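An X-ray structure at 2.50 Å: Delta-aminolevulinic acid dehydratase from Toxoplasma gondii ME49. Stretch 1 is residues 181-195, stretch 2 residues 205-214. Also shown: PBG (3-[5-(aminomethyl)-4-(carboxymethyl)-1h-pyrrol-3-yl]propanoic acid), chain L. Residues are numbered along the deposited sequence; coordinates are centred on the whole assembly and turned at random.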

# COMPACT_ATOMS: atom_id res chain seq x y z
N CYS A 181 -23.22 -8.93 -23.82
CA CYS A 181 -22.02 -8.09 -23.76
C CYS A 181 -22.33 -6.66 -24.16
O CYS A 181 -22.22 -6.32 -25.34
CB CYS A 181 -20.97 -8.67 -24.69
SG CYS A 181 -20.72 -10.44 -24.41
N PRO A 182 -22.73 -5.82 -23.20
CA PRO A 182 -23.13 -4.48 -23.57
C PRO A 182 -21.94 -3.61 -23.91
O PRO A 182 -21.15 -3.28 -23.03
CB PRO A 182 -23.88 -3.94 -22.34
CG PRO A 182 -23.97 -5.07 -21.35
CD PRO A 182 -23.10 -6.18 -21.82
N SER A 183 -21.85 -3.20 -25.17
CA SER A 183 -20.71 -2.42 -25.67
C SER A 183 -21.08 -0.96 -25.91
O SER A 183 -20.35 -0.23 -26.58
CB SER A 183 -20.23 -3.02 -26.97
OG SER A 183 -21.27 -2.97 -27.94
N ASP A 184 -22.17 -0.53 -25.29
CA ASP A 184 -22.84 0.74 -25.59
C ASP A 184 -22.24 1.96 -24.94
O ASP A 184 -22.36 3.04 -25.48
CB ASP A 184 -24.28 0.65 -25.11
CG ASP A 184 -24.37 0.16 -23.68
OD1 ASP A 184 -24.10 -1.04 -23.47
OD2 ASP A 184 -24.67 0.98 -22.78
N MET A 185 -21.68 1.77 -23.74
CA MET A 185 -21.13 2.84 -22.90
C MET A 185 -22.16 3.87 -22.43
O MET A 185 -21.83 5.04 -22.12
CB MET A 185 -19.91 3.46 -23.57
CG MET A 185 -18.70 2.53 -23.63
SD MET A 185 -17.99 2.06 -22.03
CE MET A 185 -17.08 3.53 -21.62
N MET A 186 -23.42 3.45 -22.32
CA MET A 186 -24.42 4.27 -21.64
C MET A 186 -24.13 4.16 -20.18
O MET A 186 -23.59 3.16 -19.73
CB MET A 186 -25.83 3.78 -21.92
CG MET A 186 -26.24 3.89 -23.39
SD MET A 186 -26.13 5.57 -24.04
CE MET A 186 -24.54 5.65 -24.90
N ASP A 187 -24.47 5.19 -19.43
CA ASP A 187 -24.30 5.15 -18.01
C ASP A 187 -25.35 4.25 -17.39
O ASP A 187 -26.51 4.33 -17.72
CB ASP A 187 -24.41 6.55 -17.44
CG ASP A 187 -23.17 7.34 -17.68
OD1 ASP A 187 -22.10 6.72 -17.78
OD2 ASP A 187 -23.26 8.59 -17.81
N GLY A 188 -24.91 3.39 -16.48
CA GLY A 188 -25.86 2.61 -15.68
C GLY A 188 -26.50 1.43 -16.36
O GLY A 188 -27.33 0.78 -15.76
N ARG A 189 -26.10 1.10 -17.58
CA ARG A 189 -26.78 -0.01 -18.27
C ARG A 189 -26.57 -1.37 -17.60
O ARG A 189 -27.47 -2.21 -17.65
CB ARG A 189 -26.44 -0.05 -19.78
CG ARG A 189 -25.24 -0.86 -20.24
CD ARG A 189 -23.91 -0.20 -19.94
NE ARG A 189 -22.94 -0.50 -21.00
CZ ARG A 189 -21.63 -0.34 -20.90
NH1 ARG A 189 -21.08 0.10 -19.78
NH2 ARG A 189 -20.85 -0.66 -21.93
N VAL A 190 -25.41 -1.59 -16.96
CA VAL A 190 -25.14 -2.92 -16.41
C VAL A 190 -26.21 -3.28 -15.39
O VAL A 190 -26.84 -4.31 -15.47
CB VAL A 190 -23.73 -3.10 -15.79
CG1 VAL A 190 -23.65 -4.47 -15.13
CG2 VAL A 190 -22.60 -2.94 -16.86
N SER A 191 -26.42 -2.40 -14.44
CA SER A 191 -27.36 -2.70 -13.38
C SER A 191 -28.77 -2.85 -13.90
O SER A 191 -29.52 -3.68 -13.40
CB SER A 191 -27.36 -1.60 -12.33
OG SER A 191 -28.17 -1.95 -11.22
N ALA A 192 -29.12 -2.02 -14.90
CA ALA A 192 -30.47 -2.00 -15.42
C ALA A 192 -30.72 -3.30 -16.15
O ALA A 192 -31.80 -3.93 -16.00
CB ALA A 192 -30.69 -0.80 -16.34
N ILE A 193 -29.73 -3.71 -16.94
CA ILE A 193 -29.85 -4.97 -17.69
C ILE A 193 -29.91 -6.12 -16.72
O ILE A 193 -30.70 -7.03 -16.87
CB ILE A 193 -28.71 -5.19 -18.69
CG1 ILE A 193 -28.82 -4.15 -19.82
CG2 ILE A 193 -28.79 -6.59 -19.21
CD1 ILE A 193 -27.59 -3.81 -20.63
N ARG A 194 -29.09 -6.07 -15.68
CA ARG A 194 -29.05 -7.14 -14.70
C ARG A 194 -30.44 -7.39 -14.08
O ARG A 194 -30.84 -8.53 -13.92
CB ARG A 194 -28.03 -6.81 -13.61
CG ARG A 194 -27.84 -7.92 -12.57
CD ARG A 194 -27.15 -9.16 -13.13
NE ARG A 194 -28.10 -10.12 -13.69
CZ ARG A 194 -27.77 -11.06 -14.57
NH1 ARG A 194 -28.71 -11.87 -15.03
NH2 ARG A 194 -26.52 -11.20 -15.00
N GLU A 195 -31.15 -6.32 -13.74
CA GLU A 195 -32.39 -6.42 -12.99
C GLU A 195 -33.49 -6.90 -13.90
O GLU A 195 -34.31 -7.70 -13.47
CB GLU A 195 -32.79 -5.08 -12.39
CG GLU A 195 -33.83 -5.19 -11.29
CD GLU A 195 -34.24 -3.83 -10.69
OE1 GLU A 195 -33.43 -3.25 -9.92
OE2 GLU A 195 -35.39 -3.38 -10.94
N THR A 205 -28.03 -15.94 -17.03
CA THR A 205 -27.41 -15.25 -18.12
C THR A 205 -26.40 -14.26 -17.59
O THR A 205 -26.72 -13.41 -16.75
CB THR A 205 -28.47 -14.51 -18.95
OG1 THR A 205 -29.44 -15.44 -19.45
CG2 THR A 205 -27.84 -13.81 -20.14
N SER A 206 -25.18 -14.35 -18.09
CA SER A 206 -24.06 -13.50 -17.66
C SER A 206 -23.99 -12.17 -18.39
O SER A 206 -24.61 -11.98 -19.43
CB SER A 206 -22.74 -14.23 -17.87
OG SER A 206 -22.73 -15.46 -17.16
N ILE A 207 -23.24 -11.25 -17.80
CA ILE A 207 -23.01 -9.95 -18.39
C ILE A 207 -21.50 -9.74 -18.49
O ILE A 207 -20.82 -9.68 -17.49
CB ILE A 207 -23.64 -8.83 -17.56
CG1 ILE A 207 -25.17 -8.93 -17.60
CG2 ILE A 207 -23.21 -7.44 -18.06
CD1 ILE A 207 -25.88 -8.05 -16.57
N LEU A 208 -20.99 -9.68 -19.71
CA LEU A 208 -19.62 -9.25 -19.96
C LEU A 208 -19.66 -7.73 -20.21
O LEU A 208 -20.09 -7.26 -21.27
CB LEU A 208 -19.05 -10.03 -21.14
CG LEU A 208 -17.70 -9.71 -21.83
CD1 LEU A 208 -16.64 -9.12 -20.94
CD2 LEU A 208 -17.21 -11.00 -22.54
N ALA A 209 -19.25 -6.97 -19.20
CA ALA A 209 -19.41 -5.51 -19.26
C ALA A 209 -18.22 -4.93 -19.97
O ALA A 209 -17.08 -5.19 -19.58
CB ALA A 209 -19.56 -4.92 -17.84
N TYR A 210 -18.45 -4.16 -21.02
CA TYR A 210 -17.38 -3.35 -21.60
C TYR A 210 -17.26 -2.13 -20.71
O TYR A 210 -18.02 -1.21 -20.87
CB TYR A 210 -17.73 -2.92 -23.01
CG TYR A 210 -17.66 -3.97 -24.08
CD1 TYR A 210 -18.64 -4.91 -24.21
CD2 TYR A 210 -16.64 -3.96 -25.01
CE1 TYR A 210 -18.60 -5.87 -25.24
CE2 TYR A 210 -16.58 -4.90 -26.03
CZ TYR A 210 -17.56 -5.86 -26.15
OH TYR A 210 -17.50 -6.80 -27.19
N SER A 211 -16.34 -2.14 -19.73
CA SER A 211 -16.20 -1.01 -18.79
C SER A 211 -15.37 0.09 -19.35
O SER A 211 -15.75 1.24 -19.25
CB SER A 211 -15.50 -1.42 -17.50
OG SER A 211 -16.17 -2.49 -16.93
N CYS A 212 -14.21 -0.27 -19.90
CA CYS A 212 -13.25 0.69 -20.40
C CYS A 212 -13.12 0.53 -21.91
O CYS A 212 -12.23 -0.14 -22.40
CB CYS A 212 -11.91 0.49 -19.68
SG CYS A 212 -12.11 0.24 -17.89
N LYS A 213 -14.07 1.11 -22.63
CA LYS A 213 -14.12 1.05 -24.08
C LYS A 213 -13.85 2.45 -24.59
O LYS A 213 -14.58 3.37 -24.25
CB LYS A 213 -15.49 0.59 -24.56
CG LYS A 213 -15.63 0.72 -26.05
CD LYS A 213 -16.88 0.03 -26.54
CE LYS A 213 -16.93 0.04 -28.03
NZ LYS A 213 -18.05 -0.73 -28.50
N TYR A 214 -12.82 2.60 -25.40
CA TYR A 214 -12.34 3.92 -25.77
C TYR A 214 -12.90 4.41 -27.11
O TYR A 214 -13.24 3.62 -27.97
CB TYR A 214 -10.81 3.93 -25.74
CG TYR A 214 -10.28 3.91 -24.32
CD1 TYR A 214 -10.17 2.73 -23.60
CD2 TYR A 214 -9.94 5.09 -23.67
CE1 TYR A 214 -9.69 2.72 -22.27
CE2 TYR A 214 -9.47 5.09 -22.37
CZ TYR A 214 -9.35 3.91 -21.67
OH TYR A 214 -8.89 3.95 -20.39
CHA PBG L . -20.66 -1.82 -31.29
C1A PBG L . -19.35 -2.52 -31.44
C2A PBG L . -18.21 -2.03 -32.06
C3A PBG L . -17.25 -3.02 -31.95
C4A PBG L . -17.81 -4.04 -31.20
NA PBG L . -19.08 -3.73 -30.92
C5A PBG L . -18.05 -0.76 -32.87
C6A PBG L . -18.11 0.51 -32.14
O1A PBG L . -18.64 0.48 -31.00
O2A PBG L . -17.72 1.56 -32.68
C7A PBG L . -15.90 -2.98 -32.54
C8A PBG L . -15.14 -4.25 -32.57
C9A PBG L . -13.93 -4.32 -33.41
O3A PBG L . -13.55 -5.43 -33.77
O4A PBG L . -13.45 -3.34 -34.00
N1 PBG L . -21.09 -1.46 -29.97
O HOH W 1 -18.95 0.81 -18.11

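The two stretches bury 750 Å² between them, and their contact has two parts: strand 181-182 and the loop after it run alongside strand 206-211, while helix 189-195 packs against the same strand, nearly antiparallel at 169°, with the axes 9.7 Å apart at closest approach.

The strand pairing is sparse in conventional hydrogen bonds. Tyr210 N reaches Pro182 O at 3.5 Å, a weak bond despite its 154° angle. Pro182 has no amide hydrogen to offer; Pro182 CD lies 3.2 Å from Leu208 O, and the same oxygen receives a CA-H...O contact from Cys181 CA at 3.3 Å, with 145° at the hydrogen.

Arginine side chains do more of the polar work. Arg189 is anchored within its own stretch by a salt bridge, NE to Asp184 OD1 at 2.8 Å and 165°; Asp184 OD2 meanwhile accepts from Met186 N at 2.8 Å, so both carboxylate oxygens are engaged. Held this way, Arg189 NH2 donates to Tyr210 O at 3.1 Å and 146°, the acceptor lying near the guanidinium plane, and makes a weak bond to Pro182 O at 2.9 Å, where the angle falls to 115°. Arg189 NH1 also meets a water at 2.8 Å, which bonds in turn to Ser211 O at 3.4 Å; both links are weak. Further along the helix, Arg194 grips one carbonyl with two nitrogens: NH2 and NH1 donate to Thr205 O at 2.8 and 3.0 Å, with angles of 153° and 140°. The CA-to-CB bond of Arg194 points sideways, and its long chain is what carries the guanidinium to that oxygen.

Between these anchors the helix presents apolar side chains. Val190 CG2 packs on Ala209 CB at 3.8 Å and Val190 CG1 on Ile207 CG2 at 4.2 Å, while Ile193 CG2 meets Ile207 CD1 at 4.2 Å. Ile207, with the largest covered area, 108 Å², also touches the proline through CG2, 4.0 Å from Pro182 CD.

Tyr210 offers a ring face to Ser183, whose CB sits 3.7 Å from the centroid of the Tyr210 ring and 13° off its normal, while Cys181 CB packs 3.7 Å from Tyr210 CE1. Lys213, extended with all four chi angles t, donates NZ to Ser183 O at 3.0 Å and to PBG O1A at 2.8 Å. Ser183 OG accepts from PBG N1 at 2.5 Å, so the ligand engages both stretches.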